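PDB 3G40: Na-K-Cl cotransporter from Methanosarcina acetivorans, which forms the cytoplasmic C-terminal domain of a cation-chloride cotransporter, a membrane protein that probably carries chloride together with cations. Local coordinates for residues V27-F37 and E62-I71. Residues are numbered along the deposited sequence; the frame is centred on the assembly and turned at random.
Sequences VEDPRELMGTF and ENLLSQLPSI
Ile71 lies as a knob in a hole formed by Pro30, Leu33, Met34 and Phe37, joining helices 30-44 and 64-77. Its CB comes within 4.1 Å of Leu33 CD2. There the side chain forks: CG2, anti to the backbone N, rests on Leu33 CD2 and on the edge of the Phe37 ring at CD1, 3.7 Å away, while CG1 runs beside Met34 SD. At the tip, CD1 meets Leu33 CD2 at 3.5 Å, the two side chains tip to tip. A branched residue suits this place because its arms share Leu33 and then diverge, CG2 to Phe37 and CD1 to Met34, whose bent chain lays its sulfur along the CG1-CD1 arm.

Toward the N-terminal ends of the two helices Pro30 takes over. Its CG is pressed tightly against Leu64 CD2 at 3.4 Å, the side chains crossing at about a right angle. As a first-turn residue, proline forfeits no helical N-H bond, and Asp29 at the N-cap receives Arg31 N on OD1 (3.0 Å), from above its carboxylate plane. Glutamine suits the partly exposed border, its amide covering the proline ring; an alanine at Gln67 would probably uncover Pro30 CB and part of CG. On the sheet side, Leu68 CD2 touches both Val27 CG1, at the end of strand 22-27, and Leu33 CD2; branched aliphatics suit this buried spot.

The helix segments run nearly parallel, 14° apart with axes 10.8 Å from each other, as expected for successive beta-alpha-beta crossovers on the parallel part of a mixed sheet. Asp29 OD1 and poorly ordered Glu62 OE1, 4.0 Å apart, are probably mildly unfavourable if both ionised, although nearby Arg31 may partly offset this. Cohesion between the segments therefore rests chiefly on apolar packing.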
loop_
_atom_site.group_PDB
_atom_site.type_symbol
_atom_site.label_atom_id
_atom_site.label_comp_id
_atom_site.label_asym_id
_atom_site.label_seq_id
_atom_site.Cartn_x
_atom_site.Cartn_y
_atom_site.Cartn_z
ATOM N N VAL A 27 -5.678 17.649 3.444
ATOM C CA VAL A 27 -4.317 17.159 3.490
ATOM C C VAL A 27 -3.486 18.005 4.451
ATOM O O VAL A 27 -3.329 19.210 4.250
ATOM C CB VAL A 27 -3.669 17.230 2.109
ATOM C CG1 VAL A 27 -2.216 16.791 2.186
ATOM C CG2 VAL A 27 -4.446 16.383 1.116
ATOM N N GLU A 28 -2.964 17.380 5.500
ATOM C CA GLU A 28 -2.028 18.054 6.390
ATOM C C GLU A 28 -0.619 17.564 6.088
ATOM O O GLU A 28 0.345 18.320 6.140
ATOM C CB GLU A 28 -2.383 17.772 7.850
ATOM C CG GLU A 28 -3.797 18.166 8.211
ATOM C CD GLU A 28 -4.009 18.271 9.710
ATOM O OE1 GLU A 28 -5.168 18.459 10.132
ATOM O OE2 GLU A 28 -3.019 18.171 10.466
ATOM N N ASP A 29 -0.515 16.294 5.723
ATOM C CA ASP A 29 0.778 15.654 5.511
ATOM C C ASP A 29 0.770 15.000 4.136
ATOM O O ASP A 29 0.019 14.048 3.916
ATOM C CB ASP A 29 1.008 14.593 6.604
ATOM C CG ASP A 29 2.276 13.765 6.379
ATOM O OD1 ASP A 29 3.066 14.110 5.480
ATOM O OD2 ASP A 29 2.482 12.766 7.107
ATOM N N PRO A 30 1.609 15.500 3.213
ATOM C CA PRO A 30 1.606 15.034 1.824
ATOM C C PRO A 30 2.041 13.574 1.698
ATOM O O PRO A 30 1.712 12.935 0.699
ATOM C CB PRO A 30 2.641 15.940 1.143
ATOM C CG PRO A 30 2.822 17.080 2.063
ATOM C CD PRO A 30 2.606 16.562 3.432
ATOM N N ARG A 31 2.789 13.071 2.677
ATOM C CA ARG A 31 3.218 11.673 2.668
ATOM C C ARG A 31 2.034 10.725 2.859
ATOM O O ARG A 31 1.974 9.666 2.232
ATOM C CB ARG A 31 4.266 11.423 3.752
ATOM C CG ARG A 31 5.550 12.234 3.572
ATOM C CD ARG A 31 6.286 12.303 4.896
ATOM N NE ARG A 31 7.421 13.215 4.853
ATOM C CZ ARG A 31 7.962 13.771 5.930
ATOM N NH1 ARG A 31 7.459 13.511 7.131
ATOM N NH2 ARG A 31 8.997 14.591 5.809
ATOM N N GLU A 32 1.103 11.101 3.734
ATOM C CA GLU A 32 -0.139 10.344 3.898
ATOM C C GLU A 32 -0.929 10.366 2.604
ATOM O O GLU A 32 -1.476 9.350 2.177
ATOM C CB GLU A 32 -1.001 10.924 5.021
ATOM C CG GLU A 32 -0.587 10.506 6.418
ATOM C CD GLU A 32 -1.022 9.087 6.783
ATOM O OE1 GLU A 32 -1.755 8.436 6.000
ATOM O OE2 GLU A 32 -0.626 8.626 7.873
ATOM N N LEU A 33 -0.998 11.535 1.978
ATOM C CA LEU A 33 -1.661 11.634 0.684
ATOM C C LEU A 33 -1.018 10.696 -0.334
ATOM O O LEU A 33 -1.724 9.998 -1.049
ATOM C CB LEU A 33 -1.634 13.076 0.165
ATOM C CG LEU A 33 -2.223 13.292 -1.230
ATOM C CD1 LEU A 33 -3.671 12.827 -1.292
ATOM C CD2 LEU A 33 -2.098 14.788 -1.629
ATOM N N MET A 34 0.314 10.694 -0.422
ATOM C CA MET A 34 1.003 9.817 -1.362
ATOM C C MET A 34 0.644 8.347 -1.054
ATOM O O MET A 34 0.491 7.530 -1.963
ATOM C CB MET A 34 2.516 10.006 -1.299
ATOM C CG MET A 34 3.002 11.340 -1.919
ATOM S SD MET A 34 2.424 11.526 -3.630
ATOM C CE MET A 34 3.455 10.346 -4.479
ATOM N N GLY A 35 0.513 8.027 0.225
ATOM C CA GLY A 35 0.195 6.659 0.624
ATOM C C GLY A 35 -1.236 6.252 0.294
ATOM O O GLY A 35 -1.566 5.065 0.298
ATOM N N THR A 36 -2.079 7.241 -0.001
ATOM C CA THR A 36 -3.497 7.020 -0.260
ATOM C C THR A 36 -3.856 7.336 -1.703
ATOM O O THR A 36 -4.985 7.115 -2.114
ATOM C CB THR A 36 -4.384 7.928 0.630
ATOM O OG1 THR A 36 -3.840 8.003 1.949
ATOM C CG2 THR A 36 -5.799 7.385 0.699
ATOM N N PHE A 37 -2.902 7.872 -2.471
ATOM C CA PHE A 37 -3.176 8.291 -3.845
ATOM C C PHE A 37 -3.910 7.219 -4.672
ATOM O O PHE A 37 -4.935 7.494 -5.300
ATOM C CB PHE A 37 -1.866 8.696 -4.542
ATOM C CG PHE A 37 -2.041 9.191 -5.950
ATOM C CD1 PHE A 37 -1.987 10.571 -6.212
ATOM C CD2 PHE A 37 -2.162 8.307 -7.019
ATOM C CE1 PHE A 37 -2.100 11.056 -7.520
ATOM C CE2 PHE A 37 -2.293 8.779 -8.322
ATOM C CZ PHE A 37 -2.250 10.173 -8.573
ATOM N N GLU A 62 5.293 21.414 5.906
ATOM C CA GLU A 62 5.248 20.268 5.004
ATOM C C GLU A 62 5.398 20.733 3.562
ATOM O O GLU A 62 5.368 19.930 2.629
ATOM C CB GLU A 62 3.929 19.514 5.171
ATOM C CG GLU A 62 3.594 19.144 6.608
ATOM C CD GLU A 62 4.511 18.073 7.170
ATOM O OE1 GLU A 62 5.205 17.406 6.373
ATOM O OE2 GLU A 62 4.531 17.893 8.408
ATOM N N ASN A 63 5.572 22.040 3.393
ATOM C CA ASN A 63 5.603 22.660 2.074
ATOM C C ASN A 63 4.523 22.109 1.147
ATOM O O ASN A 63 4.810 21.602 0.064
ATOM C CB ASN A 63 6.981 22.528 1.429
ATOM C CG ASN A 63 7.280 23.669 0.474
ATOM O OD1 ASN A 63 6.420 24.512 0.206
ATOM N ND2 ASN A 63 8.507 23.709 -0.039
ATOM N N LEU A 64 3.278 22.204 1.590
ATOM C CA LEU A 64 2.146 21.822 0.766
ATOM C C LEU A 64 2.149 22.579 -0.560
ATOM O O LEU A 64 1.690 22.059 -1.574
ATOM C CB LEU A 64 0.842 22.068 1.525
ATOM C CG LEU A 64 0.667 21.196 2.770
ATOM C CD1 LEU A 64 -0.635 21.522 3.482
ATOM C CD2 LEU A 64 0.714 19.742 2.383
ATOM N N LEU A 65 2.691 23.799 -0.563
ATOM C CA LEU A 65 2.667 24.626 -1.764
ATOM C C LEU A 65 3.451 23.981 -2.896
ATOM O O LEU A 65 3.104 24.138 -4.068
ATOM C CB LEU A 65 3.199 26.045 -1.474
ATOM C CG LEU A 65 2.753 27.164 -2.424
ATOM C CD1 LEU A 65 1.245 27.410 -2.330
ATOM C CD2 LEU A 65 3.516 28.456 -2.138
ATOM N N SER A 66 4.502 23.248 -2.543
ATOM C CA SER A 66 5.317 22.548 -3.532
ATOM C C SER A 66 4.742 21.188 -3.944
ATOM O O SER A 66 4.830 20.789 -5.109
ATOM C CB SER A 66 6.733 22.356 -2.994
ATOM O OG SER A 66 7.338 23.604 -2.710
ATOM N N GLN A 67 4.145 20.481 -2.992
ATOM C CA GLN A 67 3.735 19.095 -3.223
ATOM C C GLN A 67 2.314 18.923 -3.767
ATOM O O GLN A 67 2.076 18.058 -4.611
ATOM C CB GLN A 67 3.910 18.268 -1.945
ATOM C CG GLN A 67 5.340 18.231 -1.433
ATOM C CD GLN A 67 5.669 16.937 -0.713
ATOM O OE1 GLN A 67 5.328 15.845 -1.177
ATOM N NE2 GLN A 67 6.348 17.050 0.424
ATOM N N LEU A 68 1.367 19.719 -3.275
ATOM C CA LEU A 68 -0.026 19.555 -3.693
ATOM C C LEU A 68 -0.260 19.750 -5.191
ATOM O O LEU A 68 -0.996 18.978 -5.805
ATOM C CB LEU A 68 -0.983 20.433 -2.871
ATOM C CG LEU A 68 -1.252 20.002 -1.429
ATOM C CD1 LEU A 68 -2.480 20.717 -0.916
ATOM C CD2 LEU A 68 -1.428 18.481 -1.312
ATOM N N PRO A 69 0.350 20.782 -5.792
ATOM C CA PRO A 69 0.136 20.954 -7.231
ATOM C C PRO A 69 0.657 19.766 -8.020
ATOM O O PRO A 69 0.058 19.392 -9.024
ATOM C CB PRO A 69 0.970 22.196 -7.561
ATOM C CG PRO A 69 1.034 22.935 -6.288
ATOM C CD PRO A 69 1.117 21.903 -5.217
ATOM N N SER A 70 1.763 19.179 -7.586
ATOM C CA SER A 70 2.306 18.033 -8.308
ATOM C C SER A 70 1.387 16.816 -8.175
ATOM O O SER A 70 1.179 16.058 -9.129
ATOM C CB SER A 70 3.697 17.679 -7.801
ATOM O OG SER A 70 4.230 16.605 -8.552
ATOM N N ILE A 71 0.848 16.626 -6.982
ATOM C CA ILE A 71 -0.009 15.471 -6.754
ATOM C C ILE A 71 -1.317 15.658 -7.511
ATOM O O ILE A 71 -1.835 14.726 -8.107
ATOM C CB ILE A 71 -0.221 15.213 -5.264
ATOM C CG1 ILE A 71 1.143 15.003 -4.599
ATOM C CG2 ILE A 71 -1.102 13.962 -5.054
ATOM C CD1 ILE A 71 1.109 15.030 -3.096
#